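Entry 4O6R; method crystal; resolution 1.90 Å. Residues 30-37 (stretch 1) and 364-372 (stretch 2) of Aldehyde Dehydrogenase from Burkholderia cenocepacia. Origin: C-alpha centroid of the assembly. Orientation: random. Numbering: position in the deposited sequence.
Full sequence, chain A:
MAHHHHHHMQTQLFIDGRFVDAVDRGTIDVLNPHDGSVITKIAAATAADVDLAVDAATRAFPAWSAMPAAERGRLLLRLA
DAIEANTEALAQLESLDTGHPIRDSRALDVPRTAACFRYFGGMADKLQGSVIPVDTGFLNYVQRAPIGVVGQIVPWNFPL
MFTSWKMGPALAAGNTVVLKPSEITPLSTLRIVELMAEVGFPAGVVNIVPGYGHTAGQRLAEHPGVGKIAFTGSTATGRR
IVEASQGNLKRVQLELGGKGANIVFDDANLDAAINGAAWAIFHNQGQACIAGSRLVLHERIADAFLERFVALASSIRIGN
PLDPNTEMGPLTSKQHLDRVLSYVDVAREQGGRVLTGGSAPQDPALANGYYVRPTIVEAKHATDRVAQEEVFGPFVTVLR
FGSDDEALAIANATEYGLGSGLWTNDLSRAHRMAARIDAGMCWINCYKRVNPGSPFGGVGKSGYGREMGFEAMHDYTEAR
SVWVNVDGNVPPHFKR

Stretch 1 30-37: VLNPHDGS
Stretch 2 364-372: PALANGYYV

Two segments of one chain, at least 331 residues apart wherever they touch, meet here through their turns and bury 401 Å² in all. Stretch 1 comes in on a strand that includes Leu31 (phi/psi -103/149), bends through Pro33 (-68/-10), His34 (-68/-35) and Asp35 (-142/6), and reaches Gly36 at 72/10, a positive phi that favours glycine. Backbone bonds from Gly36 N to Asn32 O (2.7 Å) and from Asn32 N to Ser37 O (2.8 Å) close this bend. Side chains brace it: Asn32 (chi1 t) takes His34 N on OD1 at 2.9 Å, and Asp35 (chi1 p) takes both Ser37 N (3.0 Å) and Ser37 OG (2.7 Å) on its OD1.

Stretch 2 opens with a 3-10 segment, 364-366, and runs into a type I turn from Leu366 to Gly369, closed by Gly369 N to Leu366 O at 3.1 Å. Gly369 (-105/169) then extends the chain toward Tyr370 (-93/55) and Tyr371 (-93/137). The register is set where His34 CA and Gly369 CA lie 4.2 Å apart.

Two direct hydrogen bonds hold the segments together. Tyr370 N donates to Pro33 O at 3.0 Å and 154°, a backbone pairing. The other joins side chains: His34 ND1 and Tyr371 OH are 2.7 Å apart and nearly linear at 176°, either being a possible donor. His34 (chi1 t, chi2 71°) starts with CA-to-CB pointing away, yet its ring end comes back to meet the hydroxyl at the ring edge. Tyr371 (chi1 m, chi2 -87°) presents its own rim, the planes standing at 87° with centroids 6.0 Å apart.

Water extends this polar network. Water 1 donates to His34 O and Ala365 O, both at 2.8 Å, and accepts from Asn368 N at 3.2 Å; water 2 links His34 NE2 (3.1 Å) to Ala365 O (2.9 Å).

Close packing explains the glycine at 369. Gly369 CA sits 3.0 Å from His34 O and 3.1 Å from Pro33 O. An ideal CB on Gly369 would fall 2.2 Å from His34 O and 2.9 Å from Pro33 O, a clash with each. Nearby, Asp35 CA makes a CA-H...O contact with Asn368 O at 3.4 Å.

The apolar share belongs largely to Tyr370 (chi1 m, chi2 -41°). Pro33 CB packs on Tyr370 CD2 at 3.5 Å, while Pro33 O lies over one face of the ring. Farther out, Leu31 (m, t) brings CD1 to 3.6 Å from Tyr370 OH, and Gly36 CA comes within 3.7 Å of that hydroxyl.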

# COMPACT_ATOMS: atom_id res chain seq x y z
N VAL A 30 6.91 -18.14 -42.35
CA VAL A 30 6.50 -18.67 -41.05
C VAL A 30 6.23 -20.14 -41.26
O VAL A 30 5.43 -20.51 -42.11
CB VAL A 30 5.25 -18.00 -40.51
CG1 VAL A 30 4.83 -18.64 -39.18
CG2 VAL A 30 5.52 -16.50 -40.33
N LEU A 31 6.92 -20.96 -40.48
CA LEU A 31 6.88 -22.40 -40.66
C LEU A 31 5.99 -23.09 -39.63
O LEU A 31 5.84 -22.63 -38.48
CB LEU A 31 8.30 -23.01 -40.65
CG LEU A 31 9.32 -22.39 -41.62
CD1 LEU A 31 10.64 -23.14 -41.59
CD2 LEU A 31 8.74 -22.40 -43.02
N ASN A 32 5.40 -24.20 -40.08
CA ASN A 32 4.70 -25.12 -39.22
C ASN A 32 5.70 -26.15 -38.70
O ASN A 32 6.22 -26.93 -39.48
CB ASN A 32 3.60 -25.83 -40.02
CG ASN A 32 2.79 -26.81 -39.19
OD1 ASN A 32 3.18 -27.17 -38.07
ND2 ASN A 32 1.64 -27.23 -39.73
N PRO A 33 5.97 -26.16 -37.39
CA PRO A 33 6.95 -27.12 -36.84
C PRO A 33 6.55 -28.60 -36.87
O PRO A 33 7.40 -29.46 -36.68
CB PRO A 33 7.16 -26.63 -35.42
CG PRO A 33 5.88 -25.94 -35.07
CD PRO A 33 5.30 -25.38 -36.34
N HIS A 34 5.30 -28.92 -37.19
CA HIS A 34 4.91 -30.32 -37.39
C HIS A 34 5.54 -30.94 -38.64
O HIS A 34 5.88 -32.14 -38.66
CB HIS A 34 3.39 -30.47 -37.41
CG HIS A 34 2.91 -31.78 -37.93
ND1 HIS A 34 3.06 -32.96 -37.23
CD2 HIS A 34 2.29 -32.12 -39.09
CE1 HIS A 34 2.56 -33.96 -37.93
NE2 HIS A 34 2.09 -33.48 -39.06
N ASP A 35 5.68 -30.13 -39.68
CA ASP A 35 6.16 -30.64 -40.97
C ASP A 35 7.10 -29.74 -41.77
O ASP A 35 7.43 -30.07 -42.89
CB ASP A 35 4.98 -31.04 -41.85
CG ASP A 35 4.05 -29.89 -42.16
OD1 ASP A 35 4.39 -28.73 -41.89
OD2 ASP A 35 2.93 -30.17 -42.66
N GLY A 36 7.52 -28.62 -41.21
CA GLY A 36 8.43 -27.71 -41.88
C GLY A 36 7.81 -26.94 -43.03
O GLY A 36 8.51 -26.28 -43.80
N SER A 37 6.49 -27.00 -43.16
CA SER A 37 5.82 -26.38 -44.31
C SER A 37 5.63 -24.90 -44.01
O SER A 37 5.65 -24.46 -42.86
CB SER A 37 4.48 -27.08 -44.62
OG SER A 37 3.54 -26.86 -43.58
N PRO A 364 7.13 -42.35 -38.80
CA PRO A 364 7.49 -41.66 -40.05
C PRO A 364 6.61 -40.45 -40.38
O PRO A 364 7.03 -39.59 -41.15
CB PRO A 364 7.32 -42.74 -41.12
CG PRO A 364 7.26 -44.03 -40.39
CD PRO A 364 6.70 -43.74 -39.04
N ALA A 365 5.39 -40.39 -39.83
CA ALA A 365 4.51 -39.24 -40.05
C ALA A 365 5.04 -37.95 -39.38
O ALA A 365 4.63 -36.85 -39.75
CB ALA A 365 3.12 -39.55 -39.53
N LEU A 366 5.93 -38.12 -38.40
CA LEU A 366 6.59 -37.03 -37.71
C LEU A 366 7.96 -36.65 -38.30
O LEU A 366 8.62 -35.73 -37.80
CB LEU A 366 6.77 -37.42 -36.23
CG LEU A 366 5.49 -37.87 -35.50
CD1 LEU A 366 5.70 -37.98 -34.00
CD2 LEU A 366 4.33 -36.93 -35.81
N ALA A 367 8.39 -37.32 -39.37
CA ALA A 367 9.77 -37.19 -39.86
C ALA A 367 10.16 -35.78 -40.31
O ALA A 367 11.33 -35.41 -40.24
CB ALA A 367 10.03 -38.18 -41.00
N ASN A 368 9.19 -34.98 -40.76
CA ASN A 368 9.48 -33.63 -41.25
C ASN A 368 9.29 -32.53 -40.21
O ASN A 368 9.48 -31.36 -40.51
CB ASN A 368 8.63 -33.34 -42.46
CG ASN A 368 9.00 -34.18 -43.64
OD1 ASN A 368 8.14 -34.73 -44.30
ND2 ASN A 368 10.29 -34.31 -43.90
N GLY A 369 8.95 -32.93 -38.99
CA GLY A 369 8.76 -31.99 -37.90
C GLY A 369 9.91 -32.00 -36.92
O GLY A 369 10.75 -32.91 -36.93
N TYR A 370 9.90 -31.00 -36.02
CA TYR A 370 11.03 -30.75 -35.15
C TYR A 370 10.87 -31.48 -33.82
O TYR A 370 10.97 -30.90 -32.76
CB TYR A 370 11.22 -29.26 -34.95
CG TYR A 370 11.15 -28.46 -36.23
CD1 TYR A 370 11.74 -28.91 -37.41
CD2 TYR A 370 10.50 -27.22 -36.25
CE1 TYR A 370 11.66 -28.15 -38.58
CE2 TYR A 370 10.42 -26.48 -37.41
CZ TYR A 370 11.01 -26.93 -38.56
OH TYR A 370 10.93 -26.17 -39.68
N TYR A 371 10.66 -32.80 -33.92
CA TYR A 371 10.29 -33.62 -32.77
C TYR A 371 11.46 -34.27 -32.06
O TYR A 371 12.38 -34.83 -32.70
CB TYR A 371 9.33 -34.74 -33.19
CG TYR A 371 7.95 -34.29 -33.61
CD1 TYR A 371 6.93 -34.12 -32.65
CD2 TYR A 371 7.64 -34.06 -34.94
CE1 TYR A 371 5.66 -33.71 -33.03
CE2 TYR A 371 6.37 -33.68 -35.31
CZ TYR A 371 5.39 -33.49 -34.37
OH TYR A 371 4.12 -33.13 -34.75
N VAL A 372 11.41 -34.24 -30.74
CA VAL A 372 12.32 -35.02 -29.91
C VAL A 372 11.54 -35.63 -28.74
O VAL A 372 10.60 -35.03 -28.22
CB VAL A 372 13.53 -34.17 -29.47
CG1 VAL A 372 13.13 -33.00 -28.61
CG2 VAL A 372 14.55 -35.02 -28.75
O HOH W 1 6.11 -34.48 -40.16
O HOH W 2 1.81 -36.31 -40.40